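Local coordinates for protein MmoQ Response regulator (Methylococcus capsulatus, PDB 3LJX) that is a response regulator fragment carrying an HDOD domain, cut from a longer protein that probably makes cyclic di-GMP from two GTP, at residues T45-T50 and L138-D143; R116-Q121 and E134-G139; S122-A127 and A220-L225. All blocks are in the same frame, centred on the assembly; numbering follows the deposited sequence.

Interaction 1: T45-T50 and L138-D143; sequences TDPALT and LGLLAD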
loop_
_atom_site.group_PDB
_atom_site.type_symbol
_atom_site.label_atom_id
_atom_site.label_comp_id
_atom_site.label_asym_id
_atom_site.label_seq_id
_atom_site.Cartn_x
_atom_site.Cartn_y
_atom_site.Cartn_z
ATOM N N THR A 45 -1.376 5.755 -8.110
ATOM C CA THR A 45 -2.200 4.572 -8.356
ATOM C C THR A 45 -1.324 3.312 -8.379
ATOM O O THR A 45 -1.840 2.187 -8.437
ATOM C CB THR A 45 -2.989 4.636 -9.683
ATOM O OG1 THR A 45 -2.078 4.732 -10.788
ATOM C CG2 THR A 45 -3.946 5.816 -9.694
ATOM N N ASP A 46 -0.004 3.498 -8.338
ATOM C CA ASP A 46 0.915 2.359 -8.405
ATOM C C ASP A 46 1.736 2.174 -7.124
ATOM O O ASP A 46 2.574 3.015 -6.784
ATOM C CB ASP A 46 1.852 2.478 -9.606
ATOM C CG ASP A 46 2.822 1.318 -9.688
ATOM O OD1 ASP A 46 2.355 0.162 -9.814
ATOM O OD2 ASP A 46 4.049 1.555 -9.619
ATOM N N PRO A 47 1.492 1.066 -6.410
ATOM C CA PRO A 47 2.219 0.771 -5.169
ATOM C C PRO A 47 3.741 0.712 -5.377
ATOM O O PRO A 47 4.463 1.316 -4.578
ATOM C CB PRO A 47 1.672 -0.598 -4.753
ATOM C CG PRO A 47 0.299 -0.676 -5.387
ATOM C CD PRO A 47 0.407 0.100 -6.679
ATOM N N ALA A 48 4.225 0.026 -6.418
ATOM C CA ALA A 48 5.677 -0.076 -6.632
ATOM C C ALA A 48 6.349 1.298 -6.759
ATOM O O ALA A 48 7.247 1.637 -5.976
ATOM C CB ALA A 48 6.009 -0.950 -7.859
ATOM N N LEU A 49 5.918 2.093 -7.738
ATOM C CA LEU A 49 6.583 3.370 -8.006
ATOM C C LEU A 49 6.413 4.338 -6.841
ATOM O O LEU A 49 7.316 5.119 -6.531
ATOM C CB LEU A 49 6.085 4.001 -9.312
ATOM C CG LEU A 49 6.833 5.264 -9.759
ATOM C CD1 LEU A 49 8.367 5.060 -9.818
ATOM C CD2 LEU A 49 6.303 5.720 -11.089
ATOM N N THR A 50 5.256 4.268 -6.183
ATOM C CA THR A 50 4.998 5.100 -5.007
ATOM C C THR A 50 5.960 4.813 -3.852
ATOM O O THR A 50 6.505 5.735 -3.232
ATOM C CB THR A 50 3.568 4.932 -4.529
ATOM O OG1 THR A 50 2.685 5.471 -5.526
ATOM C CG2 THR A 50 3.385 5.666 -3.233
ATOM N N LEU A 138 -0.955 5.130 2.713
ATOM C CA LEU A 138 -0.887 3.953 3.582
ATOM C C LEU A 138 -1.873 2.866 3.137
ATOM O O LEU A 138 -1.556 1.670 3.171
ATOM C CB LEU A 138 -1.133 4.318 5.033
ATOM C CG LEU A 138 -0.969 3.124 5.972
ATOM C CD1 LEU A 138 0.380 2.438 5.754
ATOM C CD2 LEU A 138 -1.135 3.549 7.433
ATOM N N GLY A 139 -3.062 3.283 2.708
ATOM C CA GLY A 139 -4.051 2.345 2.213
ATOM C C GLY A 139 -3.514 1.627 0.982
ATOM O O GLY A 139 -3.583 0.402 0.872
ATOM N N LEU A 140 -2.958 2.398 0.054
ATOM C CA LEU A 140 -2.356 1.836 -1.146
ATOM C C LEU A 140 -1.345 0.731 -0.822
ATOM O O LEU A 140 -1.308 -0.321 -1.489
ATOM C CB LEU A 140 -1.663 2.944 -1.938
ATOM C CG LEU A 140 -1.066 2.575 -3.292
ATOM C CD1 LEU A 140 -2.179 2.329 -4.318
ATOM C CD2 LEU A 140 -0.111 3.671 -3.786
ATOM N N LEU A 141 -0.542 0.970 0.213
ATOM C CA LEU A 141 0.638 0.150 0.505
ATOM C C LEU A 141 0.396 -0.903 1.586
ATOM O O LEU A 141 1.287 -1.689 1.888
ATOM C CB LEU A 141 1.787 1.057 0.949
ATOM C CG LEU A 141 2.806 1.627 -0.049
ATOM C CD1 LEU A 141 2.446 1.393 -1.528
ATOM C CD2 LEU A 141 3.111 3.099 0.242
ATOM N N ALA A 142 -0.810 -0.916 2.156
ATOM C CA ALA A 142 -1.138 -1.730 3.338
ATOM C C ALA A 142 -0.761 -3.223 3.284
ATOM O O ALA A 142 -0.642 -3.880 4.332
ATOM C CB ALA A 142 -2.628 -1.573 3.680
ATOM N N ASP A 143 -0.604 -3.778 2.083
ATOM C CA ASP A 143 -0.158 -5.171 1.971
ATOM C C ASP A 143 0.849 -5.371 0.842
ATOM O O ASP A 143 0.880 -6.416 0.176
ATOM C CB ASP A 143 -1.337 -6.151 1.873
ATOM C CG ASP A 143 -2.229 -5.886 0.680
ATOM O OD1 ASP A 143 -1.914 -4.995 -0.141
ATOM O OD2 ASP A 143 -3.264 -6.572 0.568
#
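Leu140 holds CG anti to its backbone N (chi1 -175°), which swings CG toward helix 47-58. Its chi2 (72°) then sets CD1 by Pro47 and CD2 by Thr50. Thr50 has OG1 beside its backbone N (chi1 -67°), which leaves CG2 anti to it. The contact lies near the centre of the all-helical chain, within its HDOD region. It joins the first turn of helix 47-58 to the C-terminal part of helix 132-141. Leu140 and Thr50 meet tip to tip, with CD2 of Leu140 3.8 Å from OG1 of Thr50. Thr50 OG1 gives its hydrogen to Asp46 O at 2.8 Å, from above the carbonyl plane. Asp46 O also takes Thr50 N, so the polar end of Thr50 is bonded back to the N-cap residue of its own helix. Pro47 crosses Leu140 at about a right angle, and its CG lies 4.0 Å from Leu140 CD1. Tyr109 and Trp110 of helix 106-125 also pack on the proline. Asp46 OD2 takes the capping bond from Leu49 N (2.7 Å) and is also bonded to Thr17. The first bond of the Leu141 side chain points to one side, but its end comes nearer: CD1 sits 3.7 Å from Pro47 O.

Interaction 2: R116-Q121 and E134-G139; sequences RAVALQ and EAFTLG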
loop_
_atom_site.group_PDB
_atom_site.type_symbol
_atom_site.label_atom_id
_atom_site.label_comp_id
_atom_site.label_asym_id
_atom_site.label_seq_id
_atom_site.Cartn_x
_atom_site.Cartn_y
_atom_site.Cartn_z
ATOM N N ARG A 116 -8.809 0.366 -1.865
ATOM C CA ARG A 116 -8.584 0.587 -0.442
ATOM C C ARG A 116 -7.990 1.970 -0.170
ATOM O O ARG A 116 -8.430 2.670 0.737
ATOM C CB ARG A 116 -7.690 -0.506 0.150
ATOM C CG ARG A 116 -7.591 -0.449 1.667
ATOM C CD ARG A 116 -6.718 -1.584 2.193
ATOM N NE ARG A 116 -5.441 -1.580 1.506
ATOM C CZ ARG A 116 -4.914 -2.627 0.885
ATOM N NH1 ARG A 116 -5.541 -3.791 0.892
ATOM N NH2 ARG A 116 -3.753 -2.503 0.257
ATOM N N ALA A 117 -6.989 2.367 -0.949
ATOM C CA ALA A 117 -6.420 3.705 -0.811
ATOM C C ALA A 117 -7.536 4.747 -0.931
ATOM O O ALA A 117 -7.625 5.672 -0.122
ATOM C CB ALA A 117 -5.360 3.946 -1.875
ATOM N N VAL A 118 -8.392 4.588 -1.938
ATOM C CA VAL A 118 -9.450 5.568 -2.203
ATOM C C VAL A 118 -10.456 5.605 -1.056
ATOM O O VAL A 118 -10.854 6.687 -0.589
ATOM C CB VAL A 118 -10.199 5.257 -3.507
ATOM C CG1 VAL A 118 -11.508 6.051 -3.565
ATOM C CG2 VAL A 118 -9.312 5.545 -4.717
ATOM N N ALA A 119 -10.850 4.421 -0.589
ATOM C CA ALA A 119 -11.762 4.327 0.552
ATOM C C ALA A 119 -11.182 4.969 1.814
ATOM O O ALA A 119 -11.884 5.686 2.533
ATOM C CB ALA A 119 -12.165 2.861 0.825
ATOM N N LEU A 120 -9.910 4.707 2.092
ATOM C CA LEU A 120 -9.320 5.206 3.326
ATOM C C LEU A 120 -9.224 6.722 3.260
ATOM O O LEU A 120 -9.469 7.420 4.245
ATOM C CB LEU A 120 -7.949 4.574 3.584
ATOM C CG LEU A 120 -7.309 4.966 4.920
ATOM C CD1 LEU A 120 -8.248 4.688 6.129
ATOM C CD2 LEU A 120 -5.967 4.265 5.092
ATOM N N GLN A 121 -8.885 7.234 2.086
ATOM C CA GLN A 121 -8.860 8.674 1.898
ATOM C C GLN A 121 -10.205 9.312 2.194
ATOM O O GLN A 121 -10.263 10.303 2.928
ATOM C CB GLN A 121 -8.427 9.048 0.483
ATOM C CG GLN A 121 -8.590 10.531 0.217
ATOM C CD GLN A 121 -7.587 11.043 -0.772
ATOM O OE1 GLN A 121 -7.528 10.580 -1.912
ATOM N NE2 GLN A 121 -6.780 12.009 -0.348
ATOM N N GLU A 134 -1.969 11.368 3.077
ATOM C CA GLU A 134 -1.015 10.429 3.667
ATOM C C GLU A 134 -1.715 9.094 3.946
ATOM O O GLU A 134 -1.111 8.018 3.802
ATOM C CB GLU A 134 -0.398 11.015 4.943
ATOM C CG GLU A 134 0.389 12.317 4.682
ATOM C CD GLU A 134 1.021 12.908 5.951
ATOM O OE1 GLU A 134 0.527 12.625 7.064
ATOM O OE2 GLU A 134 2.020 13.656 5.834
ATOM N N ALA A 135 -2.991 9.170 4.340
ATOM C CA ALA A 135 -3.782 7.972 4.592
ATOM C C ALA A 135 -3.985 7.193 3.294
ATOM O O ALA A 135 -3.919 5.960 3.285
ATOM C CB ALA A 135 -5.141 8.336 5.229
ATOM N N PHE A 136 -4.234 7.913 2.201
ATOM C CA PHE A 136 -4.410 7.274 0.898
ATOM C C PHE A 136 -3.222 6.357 0.629
ATOM O O PHE A 136 -3.372 5.179 0.290
ATOM C CB PHE A 136 -4.482 8.329 -0.201
ATOM C CG PHE A 136 -4.513 7.755 -1.581
ATOM C CD1 PHE A 136 -3.348 7.270 -2.171
ATOM C CD2 PHE A 136 -5.704 7.698 -2.300
ATOM C CE1 PHE A 136 -3.366 6.735 -3.457
ATOM C CE2 PHE A 136 -5.733 7.156 -3.582
ATOM C CZ PHE A 136 -4.560 6.679 -4.165
ATOM N N THR A 137 -2.039 6.927 0.809
ATOM C CA THR A 137 -0.793 6.239 0.557
ATOM C C THR A 137 -0.647 5.006 1.427
ATOM O O THR A 137 -0.264 3.937 0.941
ATOM C CB THR A 137 0.402 7.186 0.785
ATOM O OG1 THR A 137 0.231 8.353 -0.025
ATOM C CG2 THR A 137 1.706 6.512 0.399
ATOM N N LEU A 138 -0.955 5.130 2.713
ATOM C CA LEU A 138 -0.887 3.953 3.582
ATOM C C LEU A 138 -1.873 2.866 3.137
ATOM O O LEU A 138 -1.556 1.670 3.171
ATOM C CB LEU A 138 -1.133 4.318 5.033
ATOM C CG LEU A 138 -0.969 3.124 5.972
ATOM C CD1 LEU A 138 0.380 2.438 5.754
ATOM C CD2 LEU A 138 -1.135 3.549 7.433
ATOM N N GLY A 139 -3.062 3.283 2.708
ATOM C CA GLY A 139 -4.051 2.345 2.213
ATOM C C GLY A 139 -3.514 1.627 0.982
ATOM O O GLY A 139 -3.583 0.402 0.872
#
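Arg116 grips Gly139 O side-on with two nitrogens. Arg116 NE donates to Gly139 O at 2.8 Å. Arg116 NH2 reaches the same Gly139 O at 3.0 Å. The oxygen lies in the guanidinium plane. NH2 approaches nearly along the C=O axis, and NE comes in tilted from the carbonyl plane. A bend in the arginine chain at chi3 (53°) turns NE toward this carbonyl. NH2 also forms a salt bridge with Asp143, and NH1 bonds to Gln227 of helix 214-233.

Next to this grip segments 116-121 and 134-139 run roughly antiparallel (148°), their axes 7.2 Å apart at closest. Gly139 permits it. A CB there would point toward the other helix and clash with Ala117 CA. Ala117 in turn puts CB over the centre of the Phe136 ring, 3.5 Å from the centroid, as a CH-pi contact. Val118 CG2 reaches Phe136 CE2. The Gln121 side chain meets the ring at a slant, amide and ring planes 52° apart, with Gln121 OE1 3.4 Å from Phe136 CD2. On the flank, Leu120 CG packs on Ala135 CB at 4.0 Å.

Small residues, Ala117 and Gly139, thus let the backbones of this helical hairpin come close. The buried guanidinium is bonded through all three nitrogens, which would probably offset the cost of burying its charge and limit its rotation.

Interaction 3: S122-A127 and A220-L225; sequences SITAQA and ARQLAL
Ile123 supplies the main apolar contact with helix 214-233. Its CG2 rests 3.9 Å from CG of Gln222, and the two side chains slide past each other in opposite directions. The other branch of Ile123 runs toward Leu225. CG1 is anti to the carbonyl carbon (chi1 -67°), and CD1 beyond it ends 4.2 Å from Leu225 CB. These two side chains meet at a slant. The same CD1 lies 3.9 Å from the backbone O of Gln222. Leu261 also packs on Ile123, while Leu247 and Ala251 of helix 245-254 touch Leu225. An alanine in place of Ile123 would probably open a gap between the two helices, leaving Gln222 CG and Leu225 CB without the branches that pack on them.

A second group of contacts sets methyls against an amide. Gln222 is extended beyond CG and carries its amide toward the end of helix 106-125. Thr124 CG2 lies 3.8 Å from OE1 of Gln222. Ala127 CB, in the turn after the helix, is closer, 3.3 Å from Gln222 NE2.

The hydrogen bonds of these polar groups lead elsewhere. Gln222 OE1 is bonded to Thr129, which would fix that end of the amide. Thr124 OG1 sits between its backbone N and carbonyl carbon. It bonds back to Leu120 O and Gln121 O in its own helix, leaving CG2 to face the glutamine.

The contact is thus built round the Gln222 side chain, with Ile123 and Leu225 packed beside it. The arrangement is plain helix-to-helix packing in the all-alpha fold of this HDOD-containing fragment. It joins the C-terminal end of helix 106-125 to helix 214-233 and, through Ile123 and Leu225, to the C-terminal part of the fragment.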
loop_
_atom_site.group_PDB
_atom_site.type_symbol
_atom_site.label_atom_id
_atom_site.label_comp_id
_atom_site.label_asym_id
_atom_site.label_seq_id
_atom_site.Cartn_x
_atom_site.Cartn_y
_atom_site.Cartn_z
ATOM N N SER A 122 -11.287 8.751 1.638
ATOM C CA SER A 122 -12.646 9.278 1.899
ATOM C C SER A 122 -13.011 9.243 3.369
ATOM O O SER A 122 -13.482 10.228 3.931
ATOM C CB SER A 122 -13.722 8.515 1.122
ATOM O OG SER A 122 -13.743 8.916 -0.230
ATOM N N ILE A 123 -12.832 8.083 3.981
ATOM C CA ILE A 123 -13.071 7.950 5.406
ATOM C C ILE A 123 -12.309 9.021 6.199
ATOM O O ILE A 123 -12.915 9.795 6.938
ATOM C CB ILE A 123 -12.697 6.547 5.893
ATOM C CG1 ILE A 123 -13.657 5.524 5.277
ATOM C CG2 ILE A 123 -12.712 6.494 7.412
ATOM C CD1 ILE A 123 -13.198 4.074 5.383
ATOM N N THR A 124 -10.992 9.098 6.027
ATOM C CA THR A 124 -10.223 10.049 6.833
ATOM C C THR A 124 -10.551 11.503 6.487
ATOM O O THR A 124 -10.392 12.393 7.327
ATOM C CB THR A 124 -8.723 9.806 6.705
ATOM O OG1 THR A 124 -8.338 9.952 5.331
ATOM C CG2 THR A 124 -8.374 8.384 7.198
ATOM N N ALA A 125 -11.031 11.729 5.262
ATOM C CA ALA A 125 -11.393 13.071 4.788
ATOM C C ALA A 125 -12.550 13.653 5.576
ATOM O O ALA A 125 -12.720 14.866 5.660
ATOM C CB ALA A 125 -11.737 13.049 3.296
ATOM N N GLN A 126 -13.353 12.786 6.157
ATOM C CA GLN A 126 -14.470 13.262 6.938
ATOM C C GLN A 126 -14.175 13.127 8.423
ATOM O O GLN A 126 -15.069 13.236 9.237
ATOM C CB GLN A 126 -15.772 12.538 6.539
ATOM C CG GLN A 126 -15.760 11.032 6.764
ATOM C CD GLN A 126 -16.895 10.295 6.032
ATOM O OE1 GLN A 126 -16.676 9.680 4.978
ATOM N NE2 GLN A 126 -18.109 10.348 6.597
ATOM N N ALA A 127 -12.915 12.881 8.769
ATOM C CA ALA A 127 -12.529 12.768 10.170
ATOM C C ALA A 127 -11.333 13.661 10.495
ATOM O O ALA A 127 -10.915 14.473 9.669
ATOM C CB ALA A 127 -12.241 11.317 10.542
ATOM N N ALA A 220 -6.724 2.804 13.369
ATOM C CA ALA A 220 -6.821 1.372 13.101
ATOM C C ALA A 220 -8.242 0.990 12.649
ATOM O O ALA A 220 -8.422 0.252 11.677
ATOM C CB ALA A 220 -6.393 0.545 14.331
ATOM N N ARG A 221 -9.252 1.489 13.349
ATOM C CA ARG A 221 -10.631 1.180 12.971
ATOM C C ARG A 221 -10.948 1.752 11.584
ATOM O O ARG A 221 -11.709 1.156 10.822
ATOM C CB ARG A 221 -11.624 1.684 14.017
ATOM C CG ARG A 221 -11.697 0.795 15.268
ATOM C CD ARG A 221 -12.745 1.276 16.289
ATOM N NE ARG A 221 -12.263 2.431 17.044
ATOM C CZ ARG A 221 -11.441 2.339 18.085
ATOM N NH1 ARG A 221 -11.013 1.146 18.498
ATOM N NH2 ARG A 221 -11.034 3.436 18.711
ATOM N N GLN A 222 -10.329 2.877 11.234
ATOM C CA GLN A 222 -10.537 3.459 9.906
ATOM C C GLN A 222 -9.904 2.614 8.817
ATOM O O GLN A 222 -10.471 2.451 7.722
ATOM C CB GLN A 222 -10.000 4.877 9.842
ATOM C CG GLN A 222 -10.779 5.893 10.703
ATOM C CD GLN A 222 -10.035 7.227 10.801
ATOM O OE1 GLN A 222 -8.792 7.260 10.840
ATOM N NE2 GLN A 222 -10.789 8.328 10.839
ATOM N N LEU A 223 -8.735 2.069 9.129
ATOM C CA LEU A 223 -8.031 1.169 8.222
ATOM C C LEU A 223 -8.832 -0.110 8.035
ATOM O O LEU A 223 -9.040 -0.556 6.906
ATOM C CB LEU A 223 -6.652 0.827 8.778
ATOM C CG LEU A 223 -5.567 1.860 8.486
ATOM C CD1 LEU A 223 -4.562 1.977 9.655
ATOM C CD2 LEU A 223 -4.881 1.494 7.166
ATOM N N ALA A 224 -9.291 -0.683 9.150
ATOM C CA ALA A 224 -10.055 -1.926 9.116
ATOM C C ALA A 224 -11.306 -1.722 8.267
ATOM O O ALA A 224 -11.676 -2.585 7.475
ATOM C CB ALA A 224 -10.428 -2.396 10.553
ATOM N N LEU A 225 -11.941 -0.562 8.413
ATOM C CA LEU A 225 -13.128 -0.276 7.628
ATOM C C LEU A 225 -12.813 -0.145 6.127
ATOM O O LEU A 225 -13.572 -0.629 5.288
ATOM C CB LEU A 225 -13.803 0.978 8.132
ATOM C CG LEU A 225 -15.280 1.010 7.818
ATOM C CD1 LEU A 225 -15.971 -0.173 8.497
ATOM C CD2 LEU A 225 -15.836 2.327 8.305
#

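How the interactions relate
Interactions 1 and 2 share helix 132-141, and interactions 2 and 3 share helix 106-125. The three contacts therefore tie four helices in series. All are largely buried, but their depth differs. Interaction 1 lies about 3 Å from the chain centre, interaction 2 about 8 Å and interaction 3 about 15 Å, measured from their centres. The deepest joins its helices through aliphatic groups. The middle one adds the charged grip of an arginine, whose salt bridge with Asp143 links it to interaction 1. The outermost mixes methyls with an amide and buries about as much surface as interaction 1. Leu120 bridges onward, its CD2 lying 3.6 Å from Leu223 CD2.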